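Local coordinates for protein Fdc1 (Candida dubliniensis, PDB 4ZAD) that probably catalyses the reversible decarboxylation of ferulic, p-coumaric and cinnamic acids to vinyl aromatics, using prenylated FMN and manganese as cofactors, at residues T342-L352 / L392-C403. Sequence-based numbering, arbitrary orientation.
Sequences TKYLISQHPVL and LVGDFLFRSKEC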
loop_
_atom_site.group_PDB
_atom_site.type_symbol
_atom_site.label_atom_id
_atom_site.label_comp_id
_atom_site.label_asym_id
_atom_site.label_seq_id
_atom_site.Cartn_x
_atom_site.Cartn_y
_atom_site.Cartn_z
ATOM N N THR A 342 -21.387 -8.280 -0.945
ATOM C CA THR A 342 -21.266 -7.917 -2.340
ATOM C C THR A 342 -20.931 -9.155 -3.200
ATOM O O THR A 342 -21.347 -9.266 -4.373
ATOM C CB THR A 342 -20.252 -6.813 -2.545
ATOM O OG1 THR A 342 -20.543 -5.724 -1.652
ATOM C CG2 THR A 342 -20.290 -6.322 -3.996
ATOM N N LYS A 343 -20.209 -10.104 -2.600
ATOM C CA LYS A 343 -19.908 -11.357 -3.297
ATOM C C LYS A 343 -21.235 -12.071 -3.504
ATOM O O LYS A 343 -21.534 -12.474 -4.592
ATOM C CB LYS A 343 -18.969 -12.251 -2.488
ATOM C CG LYS A 343 -17.926 -12.962 -3.281
ATOM C CD LYS A 343 -18.437 -14.049 -4.230
ATOM C CE LYS A 343 -17.322 -15.187 -4.430
ATOM N NZ LYS A 343 -16.703 -15.729 -3.101
ATOM N N TYR A 344 -22.041 -12.188 -2.452
ATOM C CA TYR A 344 -23.294 -12.869 -2.595
ATOM C C TYR A 344 -24.108 -12.231 -3.709
ATOM O O TYR A 344 -24.449 -12.885 -4.676
ATOM C CB TYR A 344 -24.103 -12.973 -1.299
ATOM C CG TYR A 344 -25.404 -13.702 -1.567
ATOM C CD1 TYR A 344 -25.423 -15.088 -1.815
ATOM C CD2 TYR A 344 -26.596 -13.008 -1.688
ATOM C CE1 TYR A 344 -26.614 -15.746 -2.138
ATOM C CE2 TYR A 344 -27.773 -13.655 -2.006
ATOM C CZ TYR A 344 -27.780 -15.009 -2.227
ATOM O OH TYR A 344 -28.983 -15.625 -2.527
ATOM N N LEU A 345 -24.391 -10.947 -3.588
ATOM C CA LEU A 345 -25.206 -10.268 -4.575
ATOM C C LEU A 345 -24.690 -10.413 -6.015
ATOM O O LEU A 345 -25.476 -10.508 -6.944
ATOM C CB LEU A 345 -25.358 -8.791 -4.183
ATOM C CG LEU A 345 -26.284 -8.544 -2.993
ATOM C CD1 LEU A 345 -26.428 -7.065 -2.675
ATOM C CD2 LEU A 345 -27.659 -9.126 -3.344
ATOM N N ILE A 346 -23.375 -10.460 -6.196
ATOM C CA ILE A 346 -22.753 -10.477 -7.534
ATOM C C ILE A 346 -22.952 -11.847 -8.197
ATOM O O ILE A 346 -23.281 -11.974 -9.362
ATOM C CB ILE A 346 -21.254 -10.133 -7.413
ATOM C CG1 ILE A 346 -21.067 -8.628 -7.351
ATOM C CG2 ILE A 346 -20.490 -10.634 -8.558
ATOM C CD1 ILE A 346 -19.588 -8.161 -7.302
ATOM N N SER A 347 -22.641 -12.861 -7.430
ATOM C CA SER A 347 -23.162 -14.220 -7.541
ATOM C C SER A 347 -24.510 -14.427 -8.206
ATOM O O SER A 347 -24.733 -15.390 -8.892
ATOM C CB SER A 347 -23.335 -14.649 -6.112
ATOM O OG SER A 347 -23.800 -15.937 -5.982
ATOM N N GLN A 348 -25.444 -13.551 -7.919
ATOM C CA GLN A 348 -26.783 -13.689 -8.418
ATOM C C GLN A 348 -26.981 -12.851 -9.659
ATOM O O GLN A 348 -28.070 -12.850 -10.194
ATOM C CB GLN A 348 -27.771 -13.255 -7.342
ATOM C CG GLN A 348 -27.773 -14.150 -6.142
ATOM C CD GLN A 348 -28.327 -15.539 -6.446
ATOM O OE1 GLN A 348 -27.607 -16.535 -6.360
ATOM N NE2 GLN A 348 -29.609 -15.605 -6.812
ATOM N N HIS A 349 -25.938 -12.136 -10.105
ATOM C CA HIS A 349 -26.006 -11.293 -11.300
ATOM C C HIS A 349 -25.664 -12.118 -12.500
ATOM O O HIS A 349 -24.554 -12.662 -12.562
ATOM C CB HIS A 349 -25.023 -10.143 -11.239
ATOM C CG HIS A 349 -25.343 -9.027 -12.180
ATOM N ND1 HIS A 349 -24.951 -9.027 -13.495
ATOM C CD2 HIS A 349 -26.020 -7.867 -11.987
ATOM C CE1 HIS A 349 -25.362 -7.910 -14.072
ATOM N NE2 HIS A 349 -26.016 -7.187 -13.179
ATOM N N PRO A 350 -26.593 -12.194 -13.480
ATOM C CA PRO A 350 -26.402 -13.127 -14.610
ATOM C C PRO A 350 -25.103 -12.935 -15.398
ATOM O O PRO A 350 -24.594 -13.897 -15.928
ATOM C CB PRO A 350 -27.652 -12.909 -15.499
ATOM C CG PRO A 350 -28.291 -11.641 -15.026
ATOM C CD PRO A 350 -27.887 -11.483 -13.559
ATOM N N VAL A 351 -24.582 -11.719 -15.463
ATOM C CA VAL A 351 -23.323 -11.447 -16.181
ATOM C C VAL A 351 -22.101 -11.491 -15.255
ATOM O O VAL A 351 -21.121 -12.213 -15.515
ATOM C CB VAL A 351 -23.367 -10.058 -16.839
ATOM C CG1 VAL A 351 -22.026 -9.730 -17.448
ATOM C CG2 VAL A 351 -24.486 -9.987 -17.897
ATOM N N LEU A 352 -22.187 -10.699 -14.183
ATOM C CA LEU A 352 -21.105 -10.500 -13.205
ATOM C C LEU A 352 -20.725 -11.798 -12.467
ATOM O O LEU A 352 -19.574 -11.991 -12.116
ATOM C CB LEU A 352 -21.483 -9.350 -12.218
ATOM C CG LEU A 352 -20.925 -7.940 -12.473
ATOM C CD1 LEU A 352 -20.670 -7.760 -13.925
ATOM C CD2 LEU A 352 -21.807 -6.782 -11.945
ATOM N N LEU A 392 -21.306 -1.113 -16.270
ATOM C CA LEU A 392 -22.095 -2.177 -15.668
ATOM C C LEU A 392 -21.812 -2.367 -14.189
ATOM O O LEU A 392 -22.748 -2.497 -13.416
ATOM C CB LEU A 392 -21.848 -3.526 -16.342
ATOM C CG LEU A 392 -22.895 -4.571 -15.954
ATOM C CD1 LEU A 392 -24.237 -4.049 -16.446
ATOM C CD2 LEU A 392 -22.621 -5.954 -16.556
ATOM N N VAL A 393 -20.540 -2.465 -13.815
ATOM C CA VAL A 393 -20.178 -2.704 -12.439
ATOM C C VAL A 393 -20.714 -1.549 -11.584
ATOM O O VAL A 393 -21.451 -1.761 -10.650
ATOM C CB VAL A 393 -18.610 -2.898 -12.245
ATOM C CG1 VAL A 393 -18.175 -2.777 -10.728
ATOM C CG2 VAL A 393 -18.138 -4.229 -12.848
ATOM N N GLY A 394 -20.375 -0.328 -11.913
ATOM C CA GLY A 394 -20.753 0.772 -11.049
ATOM C C GLY A 394 -22.246 1.037 -10.964
ATOM O O GLY A 394 -22.740 1.463 -9.921
ATOM N N ASP A 395 -22.982 0.807 -12.047
ATOM C CA ASP A 395 -24.422 0.985 -11.984
ATOM C C ASP A 395 -24.921 -0.026 -10.979
ATOM O O ASP A 395 -25.754 0.284 -10.102
ATOM C CB ASP A 395 -25.103 0.774 -13.341
ATOM C CG ASP A 395 -25.106 2.041 -14.206
ATOM O OD1 ASP A 395 -24.749 3.143 -13.697
ATOM O OD2 ASP A 395 -25.471 1.932 -15.417
ATOM N N PHE A 396 -24.367 -1.224 -11.073
ATOM C CA PHE A 396 -24.818 -2.280 -10.215
ATOM C C PHE A 396 -24.497 -2.067 -8.744
ATOM O O PHE A 396 -25.360 -2.230 -7.911
ATOM C CB PHE A 396 -24.285 -3.620 -10.648
ATOM C CG PHE A 396 -24.840 -4.749 -9.840
ATOM C CD1 PHE A 396 -26.217 -4.976 -9.799
ATOM C CD2 PHE A 396 -23.998 -5.576 -9.096
ATOM C CE1 PHE A 396 -26.734 -6.019 -9.009
ATOM C CE2 PHE A 396 -24.508 -6.598 -8.343
ATOM C CZ PHE A 396 -25.875 -6.823 -8.296
ATOM N N LEU A 397 -23.248 -1.745 -8.451
ATOM C CA LEU A 397 -22.776 -1.585 -7.105
ATOM C C LEU A 397 -23.214 -0.245 -6.481
ATOM O O LEU A 397 -23.496 -0.200 -5.289
ATOM C CB LEU A 397 -21.253 -1.732 -7.062
ATOM C CG LEU A 397 -20.711 -3.126 -7.424
ATOM C CD1 LEU A 397 -19.188 -3.173 -7.213
ATOM C CD2 LEU A 397 -21.343 -4.237 -6.605
ATOM N N PHE A 398 -23.292 0.828 -7.267
ATOM C CA PHE A 398 -23.624 2.127 -6.701
ATOM C C PHE A 398 -25.109 2.482 -6.756
ATOM O O PHE A 398 -25.581 3.258 -5.914
ATOM C CB PHE A 398 -22.828 3.262 -7.361
ATOM C CG PHE A 398 -21.324 3.161 -7.208
ATOM C CD1 PHE A 398 -20.745 2.661 -6.055
ATOM C CD2 PHE A 398 -20.495 3.611 -8.219
ATOM C CE1 PHE A 398 -19.367 2.568 -5.937
ATOM C CE2 PHE A 398 -19.124 3.547 -8.094
ATOM C CZ PHE A 398 -18.559 3.004 -6.963
ATOM N N ARG A 399 -25.840 1.930 -7.729
ATOM C CA ARG A 399 -27.198 2.388 -7.972
ATOM C C ARG A 399 -28.285 1.335 -7.918
ATOM O O ARG A 399 -29.474 1.686 -7.845
ATOM C CB ARG A 399 -27.277 3.070 -9.325
ATOM C CG ARG A 399 -26.406 4.306 -9.503
ATOM C CD ARG A 399 -26.879 5.092 -10.739
ATOM N NE ARG A 399 -25.982 6.202 -11.046
ATOM C CZ ARG A 399 -26.328 7.471 -11.342
ATOM N NH1 ARG A 399 -27.613 7.882 -11.420
ATOM N NH2 ARG A 399 -25.340 8.340 -11.597
ATOM N N SER A 400 -27.934 0.053 -7.968
ATOM C CA SER A 400 -28.985 -0.943 -8.015
ATOM C C SER A 400 -29.716 -1.037 -6.681
ATOM O O SER A 400 -29.160 -0.737 -5.604
ATOM C CB SER A 400 -28.450 -2.306 -8.426
ATOM O OG SER A 400 -27.714 -2.926 -7.395
ATOM N N LYS A 401 -30.968 -1.483 -6.765
ATOM C CA LYS A 401 -31.762 -1.777 -5.569
ATOM C C LYS A 401 -31.127 -2.867 -4.732
ATOM O O LYS A 401 -31.441 -3.009 -3.544
ATOM C CB LYS A 401 -33.211 -2.140 -5.940
ATOM C CG LYS A 401 -33.430 -3.446 -6.714
ATOM C CD LYS A 401 -34.900 -4.003 -6.466
ATOM C CE LYS A 401 -35.535 -4.793 -7.673
ATOM N NZ LYS A 401 -34.698 -5.926 -8.284
ATOM N N GLU A 402 -30.270 -3.663 -5.367
ATOM C CA GLU A 402 -29.538 -4.709 -4.646
ATOM C C GLU A 402 -28.456 -4.088 -3.759
ATOM O O GLU A 402 -28.443 -4.346 -2.551
ATOM C CB GLU A 402 -28.887 -5.745 -5.593
ATOM C CG GLU A 402 -29.852 -6.755 -6.224
ATOM C CD GLU A 402 -30.702 -6.188 -7.374
ATOM O OE1 GLU A 402 -30.373 -5.120 -7.953
ATOM O OE2 GLU A 402 -31.740 -6.828 -7.677
ATOM N N CYS A 403 -27.584 -3.269 -4.362
ATOM C CA CYS A 403 -26.362 -2.794 -3.721
ATOM C C CYS A 403 -26.322 -1.306 -3.275
ATOM O O CYS A 403 -25.347 -0.872 -2.700
ATOM C CB CYS A 403 -25.217 -3.028 -4.680
ATOM S SG CYS A 403 -25.141 -4.697 -5.296
#
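His349 turns the CD2 edge of its imidazole onto one face of the Phe396 ring, a T-shaped pair with centroids 4.6 Å apart and planes at 65°. With CG anti to its backbone N (chi1 -175°), Phe396 reaches from its helix toward 342-352, where a large flat ring can use both faces and its rim: Cys403 SG lies over the face opposite His349, and Ile346 CG1 meets the edge at CE2, 4.1 Å away. Histidine, both aromatic and polar, suits its place: while CD2 packs on Phe396, ND1 caps the turn into helix 352-355, accepting weak bonds from Val351 N and, nearly straight, Leu352 N, which help fix the ring's rotation. Leu352 supplies branched bulk, its CD2 lying over the centre of the imidazole and 3.8 Å from Phe396 CD2, its CD1 3.7 Å from Leu392 CD2. At the far end leucine's length carries Leu345 CD1 to Glu402 O and Cys403 SG; Thr342 offers CG2 to Leu397 CD2 at 3.5 Å, its OG1 hydrogen-bonded to Val338 O of its own helix. Helix 334-347 and the following turn thus pack on helix 386-399 and the residues after it, Ile346 touching strand 356-360 and Val393 and Leu397 strand 412-417 of the same mixed sheet.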